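Long-range contacts in galactose-binding like protein (Bacteroides thetaiotaomicron, PDB 7M1A), which is a SusE-like protein that probably binds sugars, with a calcium-bearing galactose-binding-like domain, and may have a degradative role: residues S17-Y22 / L45-T49; W74-D78 / I168-E172; E79-N84 / I125-T129; N84-P88 / S163-C169. All coordinates share one frame; numbering follows the deposited sequence.

Contact 1 (S17-Y22 / L45-T49); sequences SRVDSY and LHTGT. With EDO (1,2-ethanediol), chain D; EDO (1,2-ethanediol), chain E.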
loop_
_atom_site.group_PDB
_atom_site.type_symbol
_atom_site.label_atom_id
_atom_site.label_comp_id
_atom_site.label_asym_id
_atom_site.label_seq_id
_atom_site.Cartn_x
_atom_site.Cartn_y
_atom_site.Cartn_z
ATOM N N SER A 17 -2.937 10.958 -2.590
ATOM C CA SER A 17 -3.750 11.034 -1.381
ATOM C C SER A 17 -3.618 9.702 -0.627
ATOM O O SER A 17 -3.695 8.630 -1.218
ATOM C CB SER A 17 -5.196 11.229 -1.772
ATOM O OG SER A 17 -5.357 12.532 -2.356
ATOM N N ARG A 18 -3.518 9.789 0.700
ATOM C CA ARG A 18 -3.695 8.602 1.508
ATOM C C ARG A 18 -5.170 8.198 1.467
ATOM O O ARG A 18 -6.066 9.057 1.338
ATOM C CB ARG A 18 -3.273 8.865 2.956
ATOM C CG ARG A 18 -1.770 9.074 2.999
ATOM C CD ARG A 18 -1.245 9.139 4.392
ATOM N NE ARG A 18 0.191 9.367 4.424
ATOM C CZ ARG A 18 1.132 8.506 4.730
ATOM N NH1 ARG A 18 0.852 7.212 4.821
ATOM N NH2 ARG A 18 2.354 8.952 4.824
ATOM N N VAL A 19 -5.433 6.882 1.505
ATOM C CA VAL A 19 -6.815 6.420 1.303
ATOM C C VAL A 19 -7.281 5.546 2.474
ATOM O O VAL A 19 -8.146 4.654 2.311
ATOM C CB VAL A 19 -6.993 5.666 -0.047
ATOM C CG1 VAL A 19 -6.649 6.579 -1.263
ATOM C CG2 VAL A 19 -6.075 4.417 -0.128
ATOM N N ASP A 20 -6.659 5.744 3.648
ATOM C CA ASP A 20 -6.822 4.827 4.785
ATOM C C ASP A 20 -7.639 5.413 5.939
ATOM O O ASP A 20 -7.555 4.896 7.047
ATOM C CB ASP A 20 -5.454 4.281 5.232
ATOM C CG ASP A 20 -4.751 3.514 4.099
ATOM O OD1 ASP A 20 -5.309 3.164 3.061
ATOM O OD2 ASP A 20 -3.595 3.219 4.291
ATOM N N SER A 21 -8.497 6.397 5.639
ATOM C CA SER A 21 -9.379 6.912 6.680
ATOM C C SER A 21 -10.474 5.859 6.953
ATOM O O SER A 21 -10.816 5.039 6.114
ATOM C CB SER A 21 -9.943 8.259 6.275
ATOM O OG SER A 21 -8.908 9.222 6.149
ATOM N N TYR A 22 -11.049 5.896 8.162
ATOM C CA TYR A 22 -12.173 5.019 8.513
ATOM C C TYR A 22 -11.818 3.548 8.363
ATOM O O TYR A 22 -12.632 2.732 7.877
ATOM C CB TYR A 22 -13.454 5.369 7.766
ATOM C CG TYR A 22 -13.912 6.736 8.156
ATOM C CD1 TYR A 22 -14.656 6.923 9.306
ATOM C CD2 TYR A 22 -13.613 7.823 7.360
ATOM C CE1 TYR A 22 -15.082 8.187 9.663
ATOM C CE2 TYR A 22 -14.066 9.092 7.691
ATOM C CZ TYR A 22 -14.790 9.282 8.855
ATOM O OH TYR A 22 -15.169 10.539 9.256
ATOM N N LEU A 45 -11.996 2.165 0.408
ATOM C CA LEU A 45 -10.980 3.141 0.672
ATOM C C LEU A 45 -11.656 4.469 0.943
ATOM O O LEU A 45 -12.838 4.689 0.574
ATOM C CB LEU A 45 -9.913 3.219 -0.434
ATOM C CG LEU A 45 -10.351 3.775 -1.805
ATOM C CD1 LEU A 45 -10.527 5.298 -1.830
ATOM C CD2 LEU A 45 -9.303 3.384 -2.868
ATOM N N HIS A 46 -10.918 5.336 1.641
ATOM C CA HIS A 46 -11.512 6.609 2.022
ATOM C C HIS A 46 -10.419 7.628 2.295
ATOM O O HIS A 46 -9.533 7.358 3.102
ATOM C CB HIS A 46 -12.348 6.380 3.308
ATOM C CG HIS A 46 -13.326 7.460 3.584
ATOM N ND1 HIS A 46 -13.004 8.840 3.585
ATOM C CD2 HIS A 46 -14.641 7.341 3.911
ATOM C CE1 HIS A 46 -14.140 9.486 3.883
ATOM N NE2 HIS A 46 -15.127 8.592 4.070
ATOM N N THR A 47 -10.425 8.792 1.608
ATOM C CA THR A 47 -9.369 9.786 1.820
ATOM C C THR A 47 -9.629 10.724 2.989
ATOM O O THR A 47 -8.767 11.576 3.249
ATOM C CB THR A 47 -9.206 10.659 0.565
ATOM O OG1 THR A 47 -10.404 11.384 0.273
ATOM C CG2 THR A 47 -8.850 9.836 -0.665
ATOM N N GLY A 48 -10.778 10.547 3.696
ATOM C CA GLY A 48 -11.082 11.432 4.815
ATOM C C GLY A 48 -11.982 12.595 4.385
ATOM O O GLY A 48 -12.639 12.583 3.331
ATOM N N THR A 49 -12.019 13.620 5.245
ATOM C CA THR A 49 -12.862 14.806 5.034
ATOM C C THR A 49 -12.060 16.076 5.216
ATOM O O THR A 49 -12.664 17.119 5.260
ATOM C CB THR A 49 -14.055 14.799 5.995
ATOM O OG1 THR A 49 -13.612 14.687 7.354
ATOM C CG2 THR A 49 -14.951 13.597 5.765
HETATM C C1 EDO D . -13.302 2.818 4.403
HETATM O O1 EDO D . -13.510 1.835 5.402
HETATM C C2 EDO D . -14.615 3.026 3.836
HETATM O O2 EDO D . -15.326 3.860 4.725
HETATM C C1 EDO E . -17.338 10.932 5.967
HETATM O O1 EDO E . -17.323 9.796 5.140
HETATM C C2 EDO E . -18.551 10.937 6.872
HETATM O O2 EDO E . -18.596 9.624 7.282
HETATM O O HOH W 1 -6.222 11.682 2.060
HETATM O O HOH W 2 -13.242 12.158 8.516
#
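D20 and H46 form a single backbone bridge where the loop 17-22 runs almost at right angles (93°) to 45-49. H46 N gives a nearly straight bond to V19 O (2.9 Å), reaching that carbonyl from above its plane, and S21 N returns one to H46 O (2.9 Å). With CG anti to the backbone N (chi1 -163°), the imidazole of H46 is carried to Y22, whose CD2 stands over the centre of one of its faces, 3.6 Å from H46 CD2; the two rings are inclined at 47°. In the imidazole plane, H46 ND1 accepts the N-H of G48 (2.8 Å), which fixes the rotation of the ring; H46 NE2 donates to an ethanediol, probably a crystallisation molecule. Putting an alanine at H46 would probably leave G48 N without its acceptor and remove the ring that Y22 CD2 packs over. V19 CB packs on L45 CB (3.8 Å), and one water bridges R18 O to T47 O. V19 and L45 both reach F58 of strand 56-66, R18 bonds to G24 of the second subunit, and strand 45-46 is the edge strand beside 169-176.

Contact 2 (W74-D78 / I168-E172); sequences WAIQD and ICFTE. With CA (calcium ion), chain F.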
loop_
_atom_site.group_PDB
_atom_site.type_symbol
_atom_site.label_atom_id
_atom_site.label_comp_id
_atom_site.label_asym_id
_atom_site.label_seq_id
_atom_site.Cartn_x
_atom_site.Cartn_y
_atom_site.Cartn_z
ATOM N N TRP A 74 -18.200 0.937 -7.703
ATOM C CA TRP A 74 -19.356 0.945 -6.796
ATOM C C TRP A 74 -19.044 1.846 -5.598
ATOM O O TRP A 74 -18.050 1.645 -4.916
ATOM C CB TRP A 74 -19.679 -0.488 -6.249
ATOM C CG TRP A 74 -20.210 -1.361 -7.341
ATOM C CD1 TRP A 74 -21.528 -1.633 -7.556
ATOM C CD2 TRP A 74 -19.478 -2.070 -8.394
ATOM N NE1 TRP A 74 -21.664 -2.488 -8.631
ATOM C CE2 TRP A 74 -20.415 -2.805 -9.148
ATOM C CE3 TRP A 74 -18.142 -2.321 -8.689
ATOM C CZ2 TRP A 74 -20.100 -3.648 -10.206
ATOM C CZ3 TRP A 74 -17.773 -3.155 -9.733
ATOM C CH2 TRP A 74 -18.758 -3.796 -10.515
ATOM N N ALA A 75 -19.998 2.675 -5.243
ATOM C CA ALA A 75 -20.066 3.398 -3.989
ATOM C C ALA A 75 -20.339 2.422 -2.824
ATOM O O ALA A 75 -20.904 1.332 -3.005
ATOM C CB ALA A 75 -21.146 4.484 -4.063
ATOM N N ILE A 76 -19.919 2.835 -1.619
ATOM C CA ILE A 76 -20.231 2.027 -0.431
ATOM C C ILE A 76 -21.776 1.922 -0.351
ATOM O O ILE A 76 -22.520 2.883 -0.627
ATOM C CB ILE A 76 -19.632 2.727 0.813
ATOM C CG1 ILE A 76 -18.086 2.722 0.736
ATOM C CG2 ILE A 76 -20.149 2.120 2.144
ATOM C CD1 ILE A 76 -17.435 3.704 1.719
ATOM N N GLN A 77 -22.264 0.693 -0.144
ATOM C CA GLN A 77 -23.660 0.332 -0.508
ATOM C C GLN A 77 -24.726 0.590 0.577
ATOM O O GLN A 77 -25.424 -0.325 1.087
ATOM C CB GLN A 77 -23.658 -1.144 -0.931
ATOM C CG GLN A 77 -22.839 -1.450 -2.204
ATOM C CD GLN A 77 -23.531 -0.990 -3.474
ATOM O OE1 GLN A 77 -23.081 -0.077 -4.259
ATOM N NE2 GLN A 77 -24.601 -1.693 -3.750
ATOM N N ASP A 78 -24.811 1.866 0.949
ATOM C CA ASP A 78 -25.857 2.234 1.897
ATOM C C ASP A 78 -26.307 3.677 1.652
ATOM O O ASP A 78 -25.668 4.400 0.850
ATOM C CB ASP A 78 -25.341 2.054 3.330
ATOM C CG ASP A 78 -24.006 2.722 3.629
ATOM O OD1 ASP A 78 -23.759 3.801 3.120
ATOM O OD2 ASP A 78 -23.207 2.096 4.354
ATOM N N ILE A 168 -12.516 11.246 -1.726
ATOM C CA ILE A 168 -13.197 10.128 -2.354
ATOM C C ILE A 168 -13.279 8.934 -1.396
ATOM O O ILE A 168 -12.327 8.605 -0.680
ATOM C CB ILE A 168 -12.531 9.728 -3.711
ATOM C CG1 ILE A 168 -13.301 8.623 -4.448
ATOM C CG2 ILE A 168 -11.056 9.357 -3.489
ATOM C CD1 ILE A 168 -12.822 8.375 -5.850
ATOM N N CYS A 169 -14.420 8.211 -1.427
ATOM C CA CYS A 169 -14.517 6.898 -0.796
ATOM C C CYS A 169 -15.391 6.024 -1.731
ATOM O O CYS A 169 -16.332 6.509 -2.360
ATOM C CB CYS A 169 -15.140 7.003 0.603
ATOM S SG CYS A 169 -16.824 7.660 0.706
ATOM N N PHE A 170 -15.138 4.722 -1.737
ATOM C CA PHE A 170 -15.929 3.773 -2.503
ATOM C C PHE A 170 -15.538 2.353 -2.079
ATOM O O PHE A 170 -14.534 2.200 -1.327
ATOM C CB PHE A 170 -15.863 3.947 -4.027
ATOM C CG PHE A 170 -14.530 3.649 -4.629
ATOM C CD1 PHE A 170 -13.485 4.602 -4.535
ATOM C CD2 PHE A 170 -14.291 2.478 -5.316
ATOM C CE1 PHE A 170 -12.242 4.370 -5.136
ATOM C CE2 PHE A 170 -13.028 2.242 -5.911
ATOM C CZ PHE A 170 -12.023 3.184 -5.781
ATOM N N THR A 171 -16.309 1.322 -2.524
ATOM C CA THR A 171 -16.115 -0.028 -2.015
ATOM C C THR A 171 -15.400 -0.965 -3.003
ATOM O O THR A 171 -14.739 -1.932 -2.500
ATOM C CB THR A 171 -17.424 -0.670 -1.531
ATOM O OG1 THR A 171 -17.141 -1.974 -1.008
ATOM C CG2 THR A 171 -18.464 -0.857 -2.633
ATOM N N GLU A 172 -15.546 -0.829 -4.332
ATOM C CA GLU A 172 -14.991 -1.830 -5.243
ATOM C C GLU A 172 -14.878 -1.206 -6.624
ATOM O O GLU A 172 -15.730 -0.371 -7.000
ATOM C CB GLU A 172 -15.896 -3.088 -5.340
ATOM C CG GLU A 172 -15.284 -4.288 -6.060
ATOM C CD GLU A 172 -14.081 -4.931 -5.358
ATOM O OE1 GLU A 172 -13.806 -4.616 -4.185
ATOM O OE2 GLU A 172 -13.482 -5.820 -5.967
HETATM CA CA CA F . -14.433 -4.159 -2.013
HETATM O O HOH W 3 -18.804 5.507 -1.583
HETATM O O HOH W 4 -15.255 -4.307 0.183
#
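One water joins I76 to C169: it accepts from I76 N (2.9 Å), donates to C169 O (2.8 Å) and gives its other proton to S87 OG. Farther along, the backbones pair directly. W74 N donates to E172 O (2.9 Å) and T171 N to W74 O (3.0 Å), both nearly in line with the carbonyl bonds. T171 N and E172 O thus both bond to W74, which puts two residues opposite one, a classic beta bulge. The carbonyl of T171, left out of this pairing, binds the calcium ion instead. The E172 chain bends at chi2 (66°) and brings OE1 to the same ion, 2.3 Å from the metal; Y28 O, N31 OD1, R33 O and a water complete six ligands. E172 OE2 is held by a salt bridge to K5 and by G32 N, which probably steadies the carboxylate. T171 turns its hydroxyl to V43 O, and this places CG2 against A75 O (3.3 Å) and the W74 CB. The indole meets E172 O edge-on, in its plane, through W74 CE3 (3.5 Å), while I76 CG1 lies on the F170 backbone and I76 CD1 on C169 SG. The bulge ties the calcium site to a four-stranded antiparallel sheet, in which strand 169-176 lies between 45-46 and 70-74, and F170 packs on L45 and on F58 of strand 56-66.

Contact 3 (E79-N84 / I125-T129); sequences EKHFYN and IGILT. With EDO (1,2-ethanediol), chain C; EDO (1,2-ethanediol), chain E.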
loop_
_atom_site.group_PDB
_atom_site.type_symbol
_atom_site.label_atom_id
_atom_site.label_comp_id
_atom_site.label_asym_id
_atom_site.label_seq_id
_atom_site.Cartn_x
_atom_site.Cartn_y
_atom_site.Cartn_z
ATOM N N GLU A 79 -27.444 4.044 2.299
ATOM C CA GLU A 79 -27.989 5.351 1.950
ATOM C C GLU A 79 -27.088 6.504 2.358
ATOM O O GLU A 79 -27.089 7.542 1.656
ATOM C CB GLU A 79 -29.331 5.527 2.623
ATOM C CG GLU A 79 -30.379 4.642 1.962
ATOM C CD GLU A 79 -31.770 4.856 2.527
ATOM O OE1 GLU A 79 -32.716 4.208 2.013
ATOM O OE2 GLU A 79 -31.882 5.677 3.491
ATOM N N LYS A 80 -26.236 6.286 3.371
ATOM C CA LYS A 80 -25.286 7.315 3.795
ATOM C C LYS A 80 -24.368 7.692 2.613
ATOM O O LYS A 80 -24.006 8.858 2.467
ATOM C CB LYS A 80 -24.466 6.803 4.985
ATOM C CG LYS A 80 -23.397 7.786 5.396
ATOM C CD LYS A 80 -22.522 7.299 6.549
ATOM C CE LYS A 80 -21.747 8.459 7.159
ATOM N NZ LYS A 80 -20.817 8.087 8.258
ATOM N N HIS A 81 -24.041 6.737 1.737
ATOM C CA HIS A 81 -23.055 6.923 0.681
ATOM C C HIS A 81 -23.667 7.034 -0.713
ATOM O O HIS A 81 -22.992 7.487 -1.616
ATOM C CB HIS A 81 -21.961 5.849 0.755
ATOM C CG HIS A 81 -21.184 5.933 2.017
ATOM N ND1 HIS A 81 -21.540 5.184 3.068
ATOM C CD2 HIS A 81 -20.012 6.563 2.345
ATOM C CE1 HIS A 81 -20.675 5.377 4.068
ATOM N NE2 HIS A 81 -19.717 6.220 3.663
ATOM N N PHE A 82 -24.909 6.610 -0.949
ATOM C CA PHE A 82 -25.455 6.679 -2.301
ATOM C C PHE A 82 -25.674 8.151 -2.692
ATOM O O PHE A 82 -26.484 8.859 -2.060
ATOM C CB PHE A 82 -26.793 5.934 -2.391
ATOM C CG PHE A 82 -26.742 4.431 -2.292
ATOM C CD1 PHE A 82 -25.642 3.724 -2.732
ATOM C CD2 PHE A 82 -27.822 3.704 -1.808
ATOM C CE1 PHE A 82 -25.628 2.332 -2.740
ATOM C CE2 PHE A 82 -27.813 2.307 -1.794
ATOM C CZ PHE A 82 -26.692 1.606 -2.226
ATOM N N TYR A 83 -24.943 8.638 -3.708
ATOM C CA TYR A 83 -25.049 10.021 -4.151
ATOM C C TYR A 83 -24.935 10.986 -2.964
ATOM O O TYR A 83 -25.700 11.986 -2.846
ATOM C CB TYR A 83 -26.389 10.251 -4.880
ATOM C CG TYR A 83 -26.746 9.128 -5.803
ATOM C CD1 TYR A 83 -26.186 9.010 -7.081
ATOM C CD2 TYR A 83 -27.628 8.138 -5.386
ATOM C CE1 TYR A 83 -26.513 7.939 -7.928
ATOM C CE2 TYR A 83 -27.946 7.060 -6.217
ATOM C CZ TYR A 83 -27.393 6.953 -7.470
ATOM O OH TYR A 83 -27.716 5.954 -8.317
ATOM N N ASN A 84 -23.978 10.672 -2.056
ATOM C CA ASN A 84 -23.891 11.435 -0.816
ATOM C C ASN A 84 -22.463 11.231 -0.287
ATOM O O ASN A 84 -21.649 10.474 -0.834
ATOM C CB ASN A 84 -24.971 10.914 0.163
ATOM C CG ASN A 84 -25.475 11.994 1.113
ATOM O OD1 ASN A 84 -24.738 12.927 1.446
ATOM N ND2 ASN A 84 -26.738 11.883 1.521
ATOM N N ILE A 125 -29.826 16.043 -2.444
ATOM C CA ILE A 125 -28.969 15.167 -1.635
ATOM C C ILE A 125 -29.792 14.666 -0.443
ATOM O O ILE A 125 -30.488 15.439 0.223
ATOM C CB ILE A 125 -27.665 15.897 -1.206
ATOM C CG1 ILE A 125 -26.602 14.923 -0.688
ATOM C CG2 ILE A 125 -27.972 16.986 -0.180
ATOM C CD1 ILE A 125 -25.190 15.519 -0.606
ATOM N N GLY A 126 -29.702 13.357 -0.154
ATOM C CA GLY A 126 -30.401 12.748 0.956
ATOM C C GLY A 126 -31.719 12.086 0.549
ATOM O O GLY A 126 -32.253 11.321 1.356
ATOM N N ILE A 127 -32.227 12.369 -0.668
ATOM C CA ILE A 127 -33.475 11.780 -1.175
ATOM C C ILE A 127 -33.117 10.732 -2.233
ATOM O O ILE A 127 -32.315 11.016 -3.135
ATOM C CB ILE A 127 -34.444 12.840 -1.757
ATOM C CG1 ILE A 127 -34.665 14.034 -0.824
ATOM C CG2 ILE A 127 -35.767 12.208 -2.208
ATOM C CD1 ILE A 127 -35.267 13.692 0.489
ATOM N N LEU A 128 -33.711 9.522 -2.117
ATOM C CA LEU A 128 -33.398 8.428 -3.016
ATOM C C LEU A 128 -34.684 7.817 -3.567
ATOM O O LEU A 128 -35.599 7.530 -2.824
ATOM C CB LEU A 128 -32.608 7.309 -2.299
ATOM C CG LEU A 128 -31.233 7.691 -1.720
ATOM C CD1 LEU A 128 -30.614 6.600 -0.877
ATOM C CD2 LEU A 128 -30.229 8.102 -2.803
ATOM N N THR A 129 -34.703 7.519 -4.847
ATOM C CA THR A 129 -35.779 6.714 -5.405
ATOM C C THR A 129 -35.313 5.267 -5.604
ATOM O O THR A 129 -34.132 4.847 -5.367
ATOM C CB THR A 129 -36.296 7.286 -6.731
ATOM O OG1 THR A 129 -35.240 7.086 -7.666
ATOM C CG2 THR A 129 -36.671 8.756 -6.681
HETATM C C1 EDO C . -17.697 5.244 6.831
HETATM O O1 EDO C . -17.758 4.561 5.606
HETATM C C2 EDO C . -17.063 6.450 6.386
HETATM O O2 EDO C . -17.862 7.156 5.470
HETATM C C1 EDO E . -17.338 10.932 5.967
HETATM O O1 EDO E . -17.323 9.796 5.140
HETATM C C2 EDO E . -18.551 10.937 6.872
HETATM O O2 EDO E . -18.596 9.624 7.282
HETATM O O HOH W 5 -28.497 11.416 -1.961
#
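L128 meets two aromatic rings at their edges, near the ring planes: its CD1 lies at the F82 ring (4.1 Å to F82 CD2) and its CD2 at the Y83 ring (3.7 Å to Y83 CD2). These two contacts set the forked leucine end between the neighbouring aromatics. The side chains of L128 and F82 cross at about a right angle, while a third ring, H81, lies away from 125-129. E79 crosses L128 obliquely with its aliphatic part, CG lying 3.5 Å from L128 CD1. Its CG is anti to the carbonyl carbon (chi1 -72°) and the chain is extended beyond, which keeps the methylenes rather than the carboxylate nearest the leucine. At the other end, I125 reaches across the amide of N84 at about a right angle, with I125 CD1 3.3 Å from N84 OD1. No direct hydrogen bond links the segments; a water lies between Y83 O (3.0 Å) and G126 N, from which it accepts (2.9 Å). Y83 OH bonds to D132 O, and F82 and Y83 both touch A136 of helix 130-138. The arrangement is a type II beta turn, H81 to N84, packed on the segment leading into helix 130-138 and on the helix itself; T129 is the N-cap of that helix, and D132 OD2 accepts from T129 N.

Contact 4 (N84-P88 / S163-C169); sequences NDMSP and SNNYNIC. With EDO (1,2-ethanediol), chain E.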
loop_
_atom_site.group_PDB
_atom_site.type_symbol
_atom_site.label_atom_id
_atom_site.label_comp_id
_atom_site.label_asym_id
_atom_site.label_seq_id
_atom_site.Cartn_x
_atom_site.Cartn_y
_atom_site.Cartn_z
ATOM N N ASN A 84 -23.978 10.672 -2.056
ATOM C CA ASN A 84 -23.891 11.435 -0.816
ATOM C C ASN A 84 -22.463 11.231 -0.287
ATOM O O ASN A 84 -21.649 10.474 -0.834
ATOM C CB ASN A 84 -24.971 10.914 0.163
ATOM C CG ASN A 84 -25.475 11.994 1.113
ATOM O OD1 ASN A 84 -24.738 12.927 1.446
ATOM N ND2 ASN A 84 -26.738 11.883 1.521
ATOM N N ASP A 85 -22.153 11.858 0.846
ATOM C CA ASP A 85 -20.915 11.610 1.570
ATOM C C ASP A 85 -19.737 11.952 0.622
ATOM O O ASP A 85 -19.842 12.897 -0.175
ATOM C CB ASP A 85 -20.918 10.200 2.198
ATOM C CG ASP A 85 -19.943 10.096 3.366
ATOM O OD1 ASP A 85 -18.726 9.803 3.163
ATOM O OD2 ASP A 85 -20.371 10.355 4.482
HETATM N N MSE A 86 -18.629 11.201 0.716
HETATM C CA MSE A 86 -17.474 11.491 -0.119
HETATM C C MSE A 86 -17.486 10.584 -1.363
HETATM O O MSE A 86 -16.447 10.394 -2.027
HETATM C CB MSE A 86 -16.142 11.376 0.620
HETATM C CG MSE A 86 -16.090 12.129 1.932
HETATM SE SE MSE A 86 -16.533 14.031 1.820
HETATM C CE MSE A 86 -17.962 14.065 3.152
ATOM N N SER A 87 -18.631 9.993 -1.699
ATOM C CA SER A 87 -18.726 9.159 -2.880
ATOM C C SER A 87 -18.428 9.992 -4.121
ATOM O O SER A 87 -18.831 11.161 -4.259
ATOM C CB SER A 87 -20.103 8.594 -2.969
ATOM O OG SER A 87 -20.368 7.758 -1.833
ATOM N N PRO A 88 -17.720 9.425 -5.115
ATOM C CA PRO A 88 -17.303 10.259 -6.271
ATOM C C PRO A 88 -18.501 10.613 -7.152
ATOM O O PRO A 88 -19.450 9.823 -7.353
ATOM C CB PRO A 88 -16.295 9.318 -6.987
ATOM C CG PRO A 88 -16.782 7.920 -6.623
ATOM C CD PRO A 88 -17.252 8.020 -5.183
ATOM N N SER A 163 -20.397 15.639 -1.898
ATOM C CA SER A 163 -20.392 16.743 -0.929
ATOM C C SER A 163 -19.618 17.945 -1.501
ATOM O O SER A 163 -19.346 18.887 -0.763
ATOM C CB SER A 163 -19.772 16.222 0.383
ATOM O OG SER A 163 -20.633 15.219 0.919
ATOM N N ASN A 164 -19.380 17.956 -2.810
ATOM C CA ASN A 164 -18.801 19.130 -3.466
ATOM C C ASN A 164 -17.348 19.399 -3.022
ATOM O O ASN A 164 -16.860 20.544 -3.076
ATOM C CB ASN A 164 -19.660 20.401 -3.317
ATOM C CG ASN A 164 -19.284 21.443 -4.349
ATOM O OD1 ASN A 164 -18.930 21.099 -5.479
ATOM N ND2 ASN A 164 -19.390 22.718 -3.993
ATOM N N ASN A 165 -16.594 18.335 -2.733
ATOM C CA ASN A 165 -15.172 18.519 -2.472
ATOM C C ASN A 165 -14.352 17.420 -3.174
ATOM O O ASN A 165 -14.839 16.670 -4.024
ATOM C CB ASN A 165 -14.845 18.757 -0.985
ATOM C CG ASN A 165 -15.135 17.533 -0.112
ATOM O OD1 ASN A 165 -14.467 16.507 -0.202
ATOM N ND2 ASN A 165 -16.137 17.610 0.780
ATOM N N TYR A 166 -13.050 17.363 -2.835
ATOM C CA TYR A 166 -12.088 16.579 -3.614
ATOM C C TYR A 166 -11.868 15.175 -3.012
ATOM O O TYR A 166 -11.180 14.381 -3.645
ATOM C CB TYR A 166 -10.726 17.291 -3.691
ATOM C CG TYR A 166 -10.698 18.540 -4.519
ATOM C CD1 TYR A 166 -11.253 18.600 -5.789
ATOM C CD2 TYR A 166 -10.263 19.735 -3.955
ATOM C CE1 TYR A 166 -11.220 19.779 -6.567
ATOM C CE2 TYR A 166 -10.247 20.913 -4.698
ATOM C CZ TYR A 166 -10.755 20.943 -5.993
ATOM O OH TYR A 166 -10.714 22.091 -6.739
ATOM N N ASN A 167 -12.420 14.883 -1.805
ATOM C CA ASN A 167 -12.250 13.576 -1.184
ATOM C C ASN A 167 -12.907 12.483 -2.014
ATOM O O ASN A 167 -13.795 12.725 -2.805
ATOM C CB ASN A 167 -12.702 13.650 0.283
ATOM C CG ASN A 167 -11.700 14.438 1.091
ATOM O OD1 ASN A 167 -10.567 13.962 1.313
ATOM N ND2 ASN A 167 -12.080 15.615 1.564
ATOM N N ILE A 168 -12.516 11.246 -1.726
ATOM C CA ILE A 168 -13.197 10.128 -2.354
ATOM C C ILE A 168 -13.279 8.934 -1.396
ATOM O O ILE A 168 -12.327 8.605 -0.680
ATOM C CB ILE A 168 -12.531 9.728 -3.711
ATOM C CG1 ILE A 168 -13.301 8.623 -4.448
ATOM C CG2 ILE A 168 -11.056 9.357 -3.489
ATOM C CD1 ILE A 168 -12.822 8.375 -5.850
ATOM N N CYS A 169 -14.420 8.211 -1.427
ATOM C CA CYS A 169 -14.517 6.898 -0.796
ATOM C C CYS A 169 -15.391 6.024 -1.731
ATOM O O CYS A 169 -16.332 6.509 -2.360
ATOM C CB CYS A 169 -15.140 7.003 0.603
ATOM S SG CYS A 169 -16.824 7.660 0.706
HETATM C C1 EDO E . -17.338 10.932 5.967
HETATM O O1 EDO E . -17.323 9.796 5.140
HETATM C C2 EDO E . -18.551 10.937 6.872
HETATM O O2 EDO E . -18.596 9.624 7.282
HETATM O O HOH W 3 -18.804 5.507 -1.583
#
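The selenomethionine M86 and N167 lie side by side and point the same way, M86 CG 4.1 Å from N167 CB. Beyond CG the M86 chain bends at chi2 (-55°) and again at chi3, curling along the loop 163-169. The M86 and N165 side chains cross obliquely, SE 3.7 Å from N165 ND2, and M86 CE ends against S163 OG. That hydroxyl donates to D85 O (2.7 Å), arriving from above the carbonyl plane. The same N165 amide, whose OD1 is also near SE, holds its own loop: OD1 accepts N167 N in the carbonyl plane (3.1 Å), an Asx turn, and takes N167 ND2 from above that plane and N161 ND2, so three donors grip one oxygen. Replacing N165 by an alanine would probably leave N167 N and N161 ND2 without this acceptor, undo the Asx turn and open a gap beside M86 SE. M86 O receives C169 N (3.0 Å) from well above its plane, with I168 CA close by. To one side of this bond C169 SG packs on M86 CB (3.8 Å); to the other I168, with CG1 anti to the backbone N (chi1 -175°), crosses P88 so that its CD1 touches P88 CB (3.8 Å). The segment 84-88 begins with a type II' turn, N84 to S87, closed by S87 N to N84 O, with N84 OD1 taking D85 N. From it the chain enters strand 88-96, which pairs with 160-161; the facing loop joins 160-161 to 169-176, and H46 of strand 45-46 touches D85, M86 and C169.

Contact 1 closes first along the chain; contact 2 then spans the loop in which contact 3 is nested, while contacts 3 and 4 alternate their segments and share N84. Contacts 2 and 4 meet at I168 and C169, with centres 10 Å apart, and one water belongs to both. Contact 1 joins them through strand 45-46, the neighbour of 169-176: T47 OG1 bonds to I168 N and N167 OD1. Contacts 1 and 3 are farthest apart, about 20 Å between centres, yet both touch one ethanediol, as does contact 4. The connection between strands 70-74 and 88-96 is thereby fastened at successive points to strand 169-176, which carries two calcium ligands, and to the approach of helix 130-138.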